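Local atomic coordinates of acetyltransferase, GNAT family (Colwellia psychrerythraea, PDB entry 3IWG), a protein that probably transfers an acyl group, most likely acetyl, to an acceptor as other members of the GNAT family do. Residues D25-I28 against V29-G33; Y70-P73 against E74-L77; F83-S87 against Q88-S92; A100-S103 against T104-N108; Q110-C113 against L114-S117. All coordinates share one frame; numbering follows the deposited sequence.

Contact 1 (D25-I28 against V29-G33); sequences DSSI and VPLDG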
loop_
_atom_site.group_PDB
_atom_site.type_symbol
_atom_site.label_atom_id
_atom_site.label_comp_id
_atom_site.label_asym_id
_atom_site.label_seq_id
_atom_site.Cartn_x
_atom_site.Cartn_y
_atom_site.Cartn_z
ATOM N N ASP A 25 -16.300 15.653 14.281
ATOM C CA ASP A 25 -16.361 16.768 15.224
ATOM C C ASP A 25 -17.103 16.410 16.535
ATOM O O ASP A 25 -16.668 16.821 17.609
ATOM C CB ASP A 25 -17.039 17.998 14.596
ATOM C CG ASP A 25 -16.128 18.743 13.639
ATOM O OD1 ASP A 25 -14.932 18.381 13.594
ATOM O OD2 ASP A 25 -16.593 19.682 12.929
ATOM N N SER A 26 -18.158 15.599 16.424
ATOM C CA SER A 26 -18.953 15.199 17.554
ATOM C C SER A 26 -18.186 14.252 18.488
ATOM O O SER A 26 -18.592 14.133 19.604
ATOM C CB SER A 26 -20.255 14.500 17.086
ATOM O OG SER A 26 -20.013 13.116 16.660
ATOM N N SER A 27 -17.136 13.545 18.027
ATOM C CA SER A 27 -16.419 12.559 18.901
ATOM C C SER A 27 -15.769 13.216 20.131
ATOM O O SER A 27 -15.247 14.323 20.044
ATOM C CB SER A 27 -15.349 11.778 18.124
ATOM O OG SER A 27 -14.144 12.516 17.952
ATOM N N ILE A 28 -15.799 12.521 21.271
ATOM C CA ILE A 28 -15.319 13.073 22.536
ATOM C C ILE A 28 -13.820 13.097 22.485
ATOM O O ILE A 28 -13.193 14.035 22.972
ATOM C CB ILE A 28 -15.771 12.231 23.799
ATOM C CG1 ILE A 28 -17.283 12.213 23.943
ATOM C CG2 ILE A 28 -15.227 12.831 25.112
ATOM C CD1 ILE A 28 -17.933 13.595 23.715
ATOM N N VAL A 29 -13.236 12.050 21.909
ATOM C CA VAL A 29 -11.796 12.029 21.653
ATOM C C VAL A 29 -11.552 11.715 20.206
ATOM O O VAL A 29 -12.435 11.232 19.504
ATOM C CB VAL A 29 -11.055 10.989 22.536
ATOM C CG1 VAL A 29 -10.969 11.496 23.991
ATOM C CG2 VAL A 29 -11.678 9.569 22.410
ATOM N N PRO A 30 -10.329 11.935 19.740
ATOM C CA PRO A 30 -10.035 11.402 18.387
ATOM C C PRO A 30 -10.263 9.877 18.285
ATOM O O PRO A 30 -9.956 9.129 19.213
ATOM C CB PRO A 30 -8.563 11.778 18.184
ATOM C CG PRO A 30 -8.025 11.965 19.640
ATOM C CD PRO A 30 -9.169 12.606 20.359
ATOM N N LEU A 31 -10.850 9.439 17.179
ATOM C CA LEU A 31 -11.113 8.033 16.943
ATOM C C LEU A 31 -9.943 7.280 16.282
ATOM O O LEU A 31 -9.036 7.863 15.675
ATOM C CB LEU A 31 -12.358 7.867 16.086
ATOM C CG LEU A 31 -13.589 8.622 16.589
ATOM C CD1 LEU A 31 -14.733 8.447 15.632
ATOM C CD2 LEU A 31 -13.908 8.124 18.021
ATOM N N ASP A 32 -9.997 5.964 16.388
ATOM C CA ASP A 32 -8.927 5.131 15.902
ATOM C C ASP A 32 -8.717 5.202 14.392
ATOM O O ASP A 32 -9.579 4.808 13.617
ATOM C CB ASP A 32 -9.155 3.672 16.230
ATOM C CG ASP A 32 -7.958 2.851 15.861
ATOM O OD1 ASP A 32 -7.004 2.881 16.665
ATOM O OD2 ASP A 32 -7.933 2.264 14.746
ATOM N N GLY A 33 -7.530 5.619 14.002
ATOM C CA GLY A 33 -7.149 5.671 12.584
ATOM C C GLY A 33 -7.403 4.454 11.699
ATOM O O GLY A 33 -7.898 4.587 10.586
#
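S27 reaches forward to V29 with its hydroxyl: OG of S27 stands 2.6 Å from the carbonyl O of V29, just past the end of helix 17-26. With chi1 at 80°, OG is tucked between the serine's own backbone N and carbonyl carbon, which turns it into the bend of the chain. The hydroxyl has one proton to give and a second carbonyl, F24 O of the preceding helix, also within reach, so the two acceptors compete for it.

L31 supplies the apolar half of the contact. Its CG comes to 3.9 Å from S27 CB, and the methyl CD2 of L31 lies equally far from that same carbon, so one branch of the leucine lies against the methylene of the serine and the turn closes on it. V29 points outward from the bend, and the far end of the I28 side chain leads away from the loop.

Further out, V29 and L31 both pack on A105 and M126, while the backbone of I28 is hydrogen-bonded to that of A105. L31 N is held by Q204 OE1 and D32 OD1 by S245 OG, so the far end of the loop is tied to the C-terminal half of the chain. D32 is the N-cap of helix 33-39, its OD2 accepting from W35 N. The whole is the link between two successive helices that follow the first strand, an order of elements characteristic of the GNAT fold.

Contact 2 (Y70-P73 against E74-L77); sequences YLQP and EFQL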
loop_
_atom_site.group_PDB
_atom_site.type_symbol
_atom_site.label_atom_id
_atom_site.label_comp_id
_atom_site.label_asym_id
_atom_site.label_seq_id
_atom_site.Cartn_x
_atom_site.Cartn_y
_atom_site.Cartn_z
ATOM N N TYR A 70 -24.789 8.184 11.804
ATOM C CA TYR A 70 -24.939 9.586 12.128
ATOM C C TYR A 70 -26.215 10.114 11.499
ATOM O O TYR A 70 -26.455 9.888 10.310
ATOM C CB TYR A 70 -23.738 10.396 11.640
ATOM C CG TYR A 70 -23.874 11.860 11.898
ATOM C CD1 TYR A 70 -23.478 12.392 13.105
ATOM C CD2 TYR A 70 -24.452 12.705 10.965
ATOM C CE1 TYR A 70 -23.612 13.717 13.387
ATOM C CE2 TYR A 70 -24.590 14.063 11.227
ATOM C CZ TYR A 70 -24.181 14.564 12.456
ATOM O OH TYR A 70 -24.319 15.897 12.764
ATOM N N LEU A 71 -27.014 10.814 12.301
ATOM C CA LEU A 71 -28.161 11.626 11.826
ATOM C C LEU A 71 -28.024 13.054 12.291
ATOM O O LEU A 71 -27.625 13.305 13.427
ATOM C CB LEU A 71 -29.469 11.103 12.404
ATOM C CG LEU A 71 -30.392 10.482 11.376
ATOM C CD1 LEU A 71 -31.665 10.006 12.053
ATOM C CD2 LEU A 71 -30.715 11.456 10.254
ATOM N N GLN A 72 -28.368 14.002 11.443
ATOM C CA GLN A 72 -28.386 15.379 11.906
ATOM C C GLN A 72 -29.096 15.483 13.284
ATOM O O GLN A 72 -30.050 14.731 13.605
ATOM C CB GLN A 72 -28.979 16.317 10.871
ATOM C CG GLN A 72 -27.909 16.878 9.952
ATOM C CD GLN A 72 -28.461 17.318 8.631
ATOM O OE1 GLN A 72 -29.682 17.380 8.457
ATOM N NE2 GLN A 72 -27.573 17.615 7.675
ATOM N N PRO A 73 -28.557 16.357 14.141
ATOM C CA PRO A 73 -28.794 16.257 15.592
ATOM C C PRO A 73 -30.246 16.391 15.989
ATOM O O PRO A 73 -30.645 15.869 17.038
ATOM C CB PRO A 73 -27.958 17.403 16.174
ATOM C CG PRO A 73 -27.666 18.323 15.001
ATOM C CD PRO A 73 -27.636 17.449 13.787
ATOM N N GLU A 74 -31.032 17.055 15.137
ATOM C CA GLU A 74 -32.423 17.324 15.429
ATOM C C GLU A 74 -33.412 16.179 15.160
ATOM O O GLU A 74 -34.654 16.415 15.224
ATOM C CB GLU A 74 -32.886 18.572 14.659
ATOM C CG GLU A 74 -32.998 18.404 13.149
ATOM C CD GLU A 74 -31.745 18.856 12.384
ATOM O OE1 GLU A 74 -30.621 18.848 12.971
ATOM O OE2 GLU A 74 -31.897 19.199 11.180
ATOM N N PHE A 75 -32.908 14.960 14.882
ATOM C CA PHE A 75 -33.811 13.816 14.649
ATOM C C PHE A 75 -33.748 12.742 15.742
ATOM O O PHE A 75 -34.018 11.571 15.477
ATOM C CB PHE A 75 -33.623 13.150 13.294
ATOM C CG PHE A 75 -33.558 14.099 12.113
ATOM C CD1 PHE A 75 -32.564 15.045 12.004
ATOM C CD2 PHE A 75 -34.444 13.967 11.058
ATOM C CE1 PHE A 75 -32.485 15.853 10.904
ATOM C CE2 PHE A 75 -34.371 14.798 9.953
ATOM C CZ PHE A 75 -33.393 15.740 9.878
ATOM N N GLN A 76 -33.438 13.143 16.969
ATOM C CA GLN A 76 -33.660 12.278 18.144
ATOM C C GLN A 76 -34.654 11.106 17.879
ATOM O O GLN A 76 -34.265 9.930 17.949
ATOM C CB GLN A 76 -34.153 13.141 19.350
ATOM C CG GLN A 76 -34.372 12.400 20.728
ATOM C CD GLN A 76 -33.129 11.636 21.243
ATOM O OE1 GLN A 76 -32.007 12.151 21.247
ATOM N NE2 GLN A 76 -33.338 10.408 21.672
ATOM N N LEU A 77 -35.931 11.420 17.587
ATOM C CA LEU A 77 -37.003 10.384 17.688
ATOM C C LEU A 77 -37.014 9.457 16.489
ATOM O O LEU A 77 -37.015 8.220 16.600
ATOM C CB LEU A 77 -38.380 11.009 17.854
ATOM C CG LEU A 77 -39.111 10.744 19.178
ATOM C CD1 LEU A 77 -40.470 11.446 19.155
ATOM C CD2 LEU A 77 -39.253 9.229 19.466
#
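Q72 and F75 are joined by a backbone hydrogen bond: F75 N gives its proton to Q72 O at 3.1 Å, with an N-H...O angle of 149°. The donor is tilted 29° from the carbonyl plane. With P73 and E74 at the two central positions, both in the helical region, the geometry fits a type I turn that swings the chain from the end of a strand toward a helix.

The aromatic contacts gather around the same carbonyl. Q72 O also sits at the edge of the F75 ring, near its plane and 3.0 Å from CD1, so the oxygen faces both the amide and the ring edge of one residue. Next to it, CE1 of F75 lies 3.5 Å from Q72 CB, the two side chains running alongside each other. L71 comes from another direction, crossing the phenylalanine at about a right angle: its CD2 lies over one ring face, displaced toward the rim, and its CD1 is 3.9 Å from F75 CB.

The polar side chains make no bond to each other here. E74 is bent at chi2 (-95°), which folds the carboxylate back over the turn until OE1 leans on the proline ring, 3.4 Å from P73 CD. The carboxylate lies nearly parallel to the Q72 amide, and E74 OE2 stays 4.0 Å from Q72 OE1, two acceptors side by side.

L71 and F75 share the apolar neighbours V55, on strand 53-60, and F5, and L71 also packs on S79 and L82. The turn thus joins strand 65-71 to helix 76-87, the first step of the beta-alpha-beta unit completed by strand 99-103.

Contact 3 (F83-S87 against Q88-S92); sequences FTLIS and QQNSS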
loop_
_atom_site.group_PDB
_atom_site.type_symbol
_atom_site.label_atom_id
_atom_site.label_comp_id
_atom_site.label_asym_id
_atom_site.label_seq_id
_atom_site.Cartn_x
_atom_site.Cartn_y
_atom_site.Cartn_z
ATOM N N PHE A 83 -32.603 3.446 13.652
ATOM C CA PHE A 83 -31.649 2.465 14.121
ATOM C C PHE A 83 -32.295 1.118 14.455
ATOM O O PHE A 83 -31.755 0.076 14.100
ATOM C CB PHE A 83 -30.863 2.999 15.323
ATOM C CG PHE A 83 -29.561 2.274 15.560
ATOM C CD1 PHE A 83 -29.540 1.061 16.222
ATOM C CD2 PHE A 83 -28.370 2.809 15.104
ATOM C CE1 PHE A 83 -28.377 0.416 16.407
ATOM C CE2 PHE A 83 -27.199 2.171 15.319
ATOM C CZ PHE A 83 -27.191 0.979 15.964
ATOM N N THR A 84 -33.431 1.141 15.150
ATOM C CA THR A 84 -34.168 -0.080 15.477
ATOM C C THR A 84 -34.550 -0.861 14.214
ATOM O O THR A 84 -34.318 -2.053 14.132
ATOM C CB THR A 84 -35.449 0.240 16.319
ATOM O OG1 THR A 84 -35.066 0.726 17.618
ATOM C CG2 THR A 84 -36.361 -0.994 16.464
ATOM N N LEU A 85 -35.152 -0.187 13.242
ATOM C CA LEU A 85 -35.505 -0.793 11.949
ATOM C C LEU A 85 -34.300 -1.462 11.312
ATOM O O LEU A 85 -34.360 -2.605 10.864
ATOM C CB LEU A 85 -36.027 0.297 11.004
ATOM C CG LEU A 85 -36.279 0.018 9.522
ATOM C CD1 LEU A 85 -37.315 -1.058 9.339
ATOM C CD2 LEU A 85 -36.786 1.287 8.865
ATOM N N ILE A 86 -33.193 -0.731 11.280
ATOM C CA ILE A 86 -31.959 -1.252 10.689
ATOM C C ILE A 86 -31.393 -2.408 11.512
ATOM O O ILE A 86 -31.021 -3.414 10.929
ATOM C CB ILE A 86 -30.882 -0.161 10.498
ATOM C CG1 ILE A 86 -31.409 0.986 9.629
ATOM C CG2 ILE A 86 -29.656 -0.743 9.808
ATOM C CD1 ILE A 86 -30.637 2.269 9.794
ATOM N N SER A 87 -31.343 -2.267 12.844
ATOM C CA SER A 87 -30.852 -3.351 13.757
ATOM C C SER A 87 -31.740 -4.610 13.830
ATOM O O SER A 87 -31.212 -5.701 14.053
ATOM C CB SER A 87 -30.558 -2.831 15.189
ATOM O OG SER A 87 -31.569 -1.969 15.696
ATOM N N GLN A 88 -33.061 -4.464 13.669
ATOM C CA GLN A 88 -33.978 -5.625 13.529
ATOM C C GLN A 88 -34.205 -6.039 12.063
ATOM O O GLN A 88 -35.256 -6.586 11.727
ATOM C CB GLN A 88 -35.337 -5.371 14.218
ATOM C CG GLN A 88 -35.436 -5.895 15.666
ATOM C CD GLN A 88 -34.691 -4.999 16.676
ATOM O OE1 GLN A 88 -33.642 -4.404 16.356
ATOM N NE2 GLN A 88 -35.240 -4.894 17.898
ATOM N N GLN A 89 -33.226 -5.749 11.202
ATOM C CA GLN A 89 -33.126 -6.329 9.853
ATOM C C GLN A 89 -34.322 -6.075 8.936
ATOM O O GLN A 89 -34.561 -6.833 8.001
ATOM C CB GLN A 89 -32.882 -7.831 9.967
ATOM C CG GLN A 89 -31.895 -8.203 11.061
ATOM C CD GLN A 89 -31.120 -9.430 10.713
ATOM O OE1 GLN A 89 -31.692 -10.433 10.261
ATOM N NE2 GLN A 89 -29.797 -9.369 10.906
ATOM N N ASN A 90 -35.051 -4.996 9.191
ATOM C CA ASN A 90 -36.194 -4.627 8.358
ATOM C C ASN A 90 -35.847 -3.578 7.276
ATOM O O ASN A 90 -36.761 -3.065 6.623
ATOM C CB ASN A 90 -37.345 -4.089 9.222
ATOM C CG ASN A 90 -37.664 -4.968 10.425
ATOM O OD1 ASN A 90 -38.116 -4.467 11.455
ATOM N ND2 ASN A 90 -37.431 -6.271 10.301
ATOM N N SER A 91 -34.561 -3.235 7.104
ATOM C CA SER A 91 -34.159 -2.332 6.022
ATOM C C SER A 91 -33.993 -3.139 4.745
ATOM O O SER A 91 -33.073 -3.957 4.625
ATOM C CB SER A 91 -32.853 -1.585 6.326
ATOM O OG SER A 91 -32.431 -0.788 5.214
ATOM N N SER A 92 -34.889 -2.899 3.794
ATOM C CA SER A 92 -34.820 -3.527 2.488
ATOM C C SER A 92 -33.405 -3.364 1.925
ATOM O O SER A 92 -32.736 -4.324 1.545
ATOM C CB SER A 92 -35.852 -2.867 1.550
ATOM O OG SER A 92 -37.020 -2.476 2.271
#
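A Schellman motif ends helix 76-87, binding L85 and I86 to Q89 and N90. N90 N reaches back to L85 O at 3.0 Å, the donor almost in line with the carbonyl bond. Inside that loop Q89 N bonds to I86 O at 3.2 Å from a quite different direction, 66° above the carbonyl plane. Q89 is the C-prime residue: its positive phi of 59° reverses the chain and lets both amides turn back. One step earlier, Q88 N still makes a normal helical bond to T84 O, 2.8 Å long.

The modelled approach of L85 CD1 to N90 CB is too short to trust in detail, though the leucine clearly lies against the asparagine. One residue on from L85, I86 CG1 meets S91 CB only loosely, at 4.4 Å.

S87, the last helical residue, doubles the grip on one carbonyl. A chi1 of 44° brings OG to F83 O, 2.6 Å away and above the carbonyl plane, while S87 N bonds to the same oxygen at 2.7 Å. With S87 reduced to an alanine, F83 O would probably keep the amide bond alone, and a small gap would open beside N116 of helix 107-116, on which S87 packs. Beyond the motif, Q89 NE2 is anchored by E96 OE2 and V97 O, and S91 OG accepts from I94 N.

Contact 4 (A100-S103 against T104-N108); sequences AFVS and TAELN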
loop_
_atom_site.group_PDB
_atom_site.type_symbol
_atom_site.label_atom_id
_atom_site.label_comp_id
_atom_site.label_asym_id
_atom_site.label_seq_id
_atom_site.Cartn_x
_atom_site.Cartn_y
_atom_site.Cartn_z
ATOM N N ALA A 100 -22.683 -4.092 15.636
ATOM C CA ALA A 100 -21.995 -2.827 15.432
ATOM C C ALA A 100 -20.707 -2.799 16.191
ATOM O O ALA A 100 -20.567 -3.484 17.220
ATOM C CB ALA A 100 -22.866 -1.681 15.856
ATOM N N PHE A 101 -19.764 -2.044 15.646
ATOM C CA PHE A 101 -18.595 -1.609 16.375
ATOM C C PHE A 101 -18.751 -0.110 16.583
ATOM O O PHE A 101 -19.099 0.651 15.647
ATOM C CB PHE A 101 -17.280 -1.863 15.612
ATOM C CG PHE A 101 -16.949 -3.352 15.367
ATOM C CD1 PHE A 101 -16.153 -4.057 16.269
ATOM C CD2 PHE A 101 -17.415 -4.005 14.239
ATOM C CE1 PHE A 101 -15.816 -5.421 16.063
ATOM C CE2 PHE A 101 -17.097 -5.352 14.000
ATOM C CZ PHE A 101 -16.287 -6.073 14.910
ATOM N N VAL A 102 -18.439 0.306 17.802
ATOM C CA VAL A 102 -18.659 1.634 18.261
ATOM C C VAL A 102 -17.793 1.863 19.478
ATOM O O VAL A 102 -17.558 0.940 20.245
ATOM C CB VAL A 102 -20.145 1.830 18.628
ATOM C CG1 VAL A 102 -20.471 1.029 19.842
ATOM C CG2 VAL A 102 -20.487 3.293 18.787
ATOM N N SER A 103 -17.274 3.091 19.617
ATOM C CA SER A 103 -16.548 3.429 20.824
ATOM C C SER A 103 -17.377 4.226 21.786
ATOM O O SER A 103 -18.351 4.883 21.420
ATOM C CB SER A 103 -15.270 4.206 20.543
ATOM O OG SER A 103 -15.537 5.543 20.189
ATOM N N THR A 104 -16.888 4.231 23.005
ATOM C CA THR A 104 -17.401 5.075 24.043
ATOM C C THR A 104 -17.248 6.566 23.799
ATOM O O THR A 104 -17.701 7.358 24.639
ATOM C CB THR A 104 -16.713 4.707 25.352
ATOM O OG1 THR A 104 -15.312 4.983 25.241
ATOM C CG2 THR A 104 -16.944 3.203 25.635
ATOM N N ALA A 105 -16.637 6.958 22.662
ATOM C CA ALA A 105 -16.458 8.361 22.318
ATOM C C ALA A 105 -17.449 8.774 21.262
ATOM O O ALA A 105 -17.464 9.970 20.860
ATOM C CB ALA A 105 -15.019 8.621 21.795
ATOM N N GLU A 106 -18.253 7.819 20.762
ATOM C CA GLU A 106 -19.331 8.205 19.824
ATOM C C GLU A 106 -20.702 8.037 20.503
ATOM O O GLU A 106 -21.336 6.975 20.458
ATOM C CB GLU A 106 -19.230 7.433 18.497
ATOM C CG GLU A 106 -17.809 7.413 17.848
ATOM C CD GLU A 106 -17.441 6.047 17.262
ATOM O OE1 GLU A 106 -17.898 5.743 16.143
ATOM O OE2 GLU A 106 -16.684 5.285 17.930
ATOM N N LEU A 107 -21.152 9.115 21.143
ATOM C CA LEU A 107 -22.163 8.996 22.203
ATOM C C LEU A 107 -23.483 8.619 21.601
ATOM O O LEU A 107 -24.116 7.672 22.042
ATOM C CB LEU A 107 -22.253 10.300 23.006
ATOM C CG LEU A 107 -21.050 10.677 23.897
ATOM C CD1 LEU A 107 -21.213 12.078 24.552
ATOM C CD2 LEU A 107 -20.768 9.609 24.938
ATOM N N ASN A 108 -23.886 9.331 20.557
ATOM C CA ASN A 108 -25.170 9.063 19.924
ATOM C C ASN A 108 -25.258 7.687 19.310
ATOM O O ASN A 108 -26.248 7.006 19.430
ATOM C CB ASN A 108 -25.502 10.128 18.897
ATOM C CG ASN A 108 -26.089 11.387 19.527
ATOM O OD1 ASN A 108 -25.572 12.490 19.343
ATOM N ND2 ASN A 108 -27.193 11.233 20.232
#
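S103 to E106 form a type I turn, closed by E106 N bonding to S103 O at 3.0 Å, so that the chain leaves strand 99-103 and enters helix 107-116 with E106 at the N-cap. The side chains then bind the turn a second time. E106 OE2 takes two protons from S103: OG approaches in the direction of the anti lone pair at 2.5 Å, and the backbone N, 2.8 Å from OE2, comes from 48° above the carboxylate plane. The bend of the glutamate at chi2 (139°) carries the carboxylate back to the strand end.

The hydroxyl works in both directions, since S103 OG also accepts from A105 N at 3.1 Å, an ST turn nested in the beta turn. A105 CB lies 3.5 Å from that oxygen, and V102 CG2 faces E106 CB more loosely at 4.3 Å. Buried as it is, the S103 hydroxyl thus has a donor and an acceptor, both within the turn.

T104 OG1 bonds outward, to H266 ND1 and R267 N. Around the turn, strand 99-103 runs between strand 65-71, parallel to it, and antiparallel strand 262-273, while L31 of the loop before helix 33-39 covers S103 and E106.

Contact 5 (Q110-C113 against L114-S117); sequences QALC and LDNS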
loop_
_atom_site.group_PDB
_atom_site.type_symbol
_atom_site.label_atom_id
_atom_site.label_comp_id
_atom_site.label_asym_id
_atom_site.label_seq_id
_atom_site.Cartn_x
_atom_site.Cartn_y
_atom_site.Cartn_z
ATOM N N GLN A 110 -23.373 5.098 20.024
ATOM C CA GLN A 110 -23.289 4.128 21.150
ATOM C C GLN A 110 -24.640 3.938 21.842
ATOM O O GLN A 110 -25.048 2.799 22.150
ATOM C CB GLN A 110 -22.247 4.578 22.188
ATOM C CG GLN A 110 -22.144 3.673 23.391
ATOM C CD GLN A 110 -21.140 4.151 24.452
ATOM O OE1 GLN A 110 -20.160 3.451 24.734
ATOM N NE2 GLN A 110 -21.365 5.336 25.021
ATOM N N ALA A 111 -25.333 5.050 22.082
ATOM C CA ALA A 111 -26.585 4.977 22.793
ATOM C C ALA A 111 -27.479 4.002 22.099
ATOM O O ALA A 111 -28.112 3.152 22.740
ATOM C CB ALA A 111 -27.264 6.349 22.872
ATOM N N LEU A 112 -27.519 4.117 20.773
ATOM C CA LEU A 112 -28.495 3.369 20.009
ATOM C C LEU A 112 -28.118 1.930 19.998
ATOM O O LEU A 112 -28.996 1.077 20.026
ATOM C CB LEU A 112 -28.641 3.937 18.593
ATOM C CG LEU A 112 -29.126 5.388 18.616
ATOM C CD1 LEU A 112 -29.046 6.095 17.220
ATOM C CD2 LEU A 112 -30.547 5.398 19.151
ATOM N N CYS A 113 -26.820 1.648 19.991
ATOM C CA CYS A 113 -26.352 0.271 20.080
ATOM C C CYS A 113 -26.748 -0.344 21.402
ATOM O O CYS A 113 -27.275 -1.458 21.449
ATOM C CB CYS A 113 -24.835 0.180 19.934
ATOM S SG CYS A 113 -24.141 0.644 18.259
ATOM N N LEU A 114 -26.491 0.388 22.484
ATOM C CA LEU A 114 -26.908 -0.029 23.827
ATOM C C LEU A 114 -28.368 -0.433 23.817
ATOM O O LEU A 114 -28.664 -1.530 24.233
ATOM C CB LEU A 114 -26.641 1.065 24.874
ATOM C CG LEU A 114 -25.150 1.196 25.190
ATOM C CD1 LEU A 114 -24.810 2.460 25.953
ATOM C CD2 LEU A 114 -24.671 -0.056 25.922
ATOM N N ASP A 115 -29.240 0.425 23.266
ATOM C CA ASP A 115 -30.697 0.198 23.228
ATOM C C ASP A 115 -31.061 -1.075 22.510
ATOM O O ASP A 115 -31.986 -1.777 22.882
ATOM C CB ASP A 115 -31.433 1.351 22.474
ATOM C CG ASP A 115 -31.472 2.695 23.262
ATOM O OD1 ASP A 115 -31.173 2.682 24.479
ATOM O OD2 ASP A 115 -31.825 3.758 22.674
ATOM N N ASN A 116 -30.325 -1.390 21.453
ATOM C CA ASN A 116 -30.808 -2.403 20.544
ATOM C C ASN A 116 -30.023 -3.671 20.510
ATOM O O ASN A 116 -30.310 -4.523 19.680
ATOM C CB ASN A 116 -30.836 -1.824 19.148
ATOM C CG ASN A 116 -31.777 -0.710 19.036
ATOM O OD1 ASN A 116 -32.970 -0.923 18.859
ATOM N ND2 ASN A 116 -31.256 0.511 19.120
ATOM N N SER A 117 -29.037 -3.814 21.383
ATOM C CA SER A 117 -28.139 -4.974 21.267
ATOM C C SER A 117 -28.446 -6.012 22.315
ATOM O O SER A 117 -28.941 -5.695 23.393
ATOM C CB SER A 117 -26.690 -4.536 21.372
ATOM O OG SER A 117 -26.420 -3.555 20.385
#
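S117 and N116 both set their side chains beside the backbone N, with chi1 of -56° and -64°, and this turns each polar end back onto a carbonyl in the last turn of helix 107-116. S117 OG gives its proton to C113 O at 2.5 Å, arriving 39° above the carbonyl plane. N116 N reaches the same oxygen from the opposite face at 3.1 Å, so C113 O is gripped on both sides. The amide ND2 of N116 is modelled only 2.5 Å from L112 O; a bond there is plausible, its length doubtful. N116 N adds a weak bond to L112 O. With an alanine in place of S117, C113 O would probably lose the hydroxyl's grip on one face and keep that of the N116 amide on the other.

Earlier in the helix the bonding is regular: L114 N to Q110 O is almost straight at 2.8 Å, and D115 N to A111 O measures 3.0 Å. Outside the backbone, the side chains of L114 and Q110 lie side by side, CD1 of L114 3.9 Å from CG of Q110.

C113 faces A100 and V102 of strand 99-103 and F271 of strand 262-273. L112 and N116 lie against F83 of helix 76-87, where N116 OD1 also bonds to T84 OG1, and S117 begins strand 117-129.

All five contacts are local turns or helix ends of the N-terminal half. Contact 4 is the buried one; contacts 1 and 2 lie at the surface, and contacts 3 and 5 are partly buried. Contacts 2 and 3 mark the start and finish of helix 76-87, their centres about 17 Å apart, as contacts 4 and 5 do for helix 107-116. Side-chain hydroxyls bonding to backbone carbonyls recur at the helix ends of contacts 1, 3 and 5, whereas the buried turn of contact 4 relies on a carboxylate and contact 2 on an aromatic ring. Contact 1 packs on contact 4 and is probably hydrogen-bonded to it; contact 5 touches both contact 3 and contact 4.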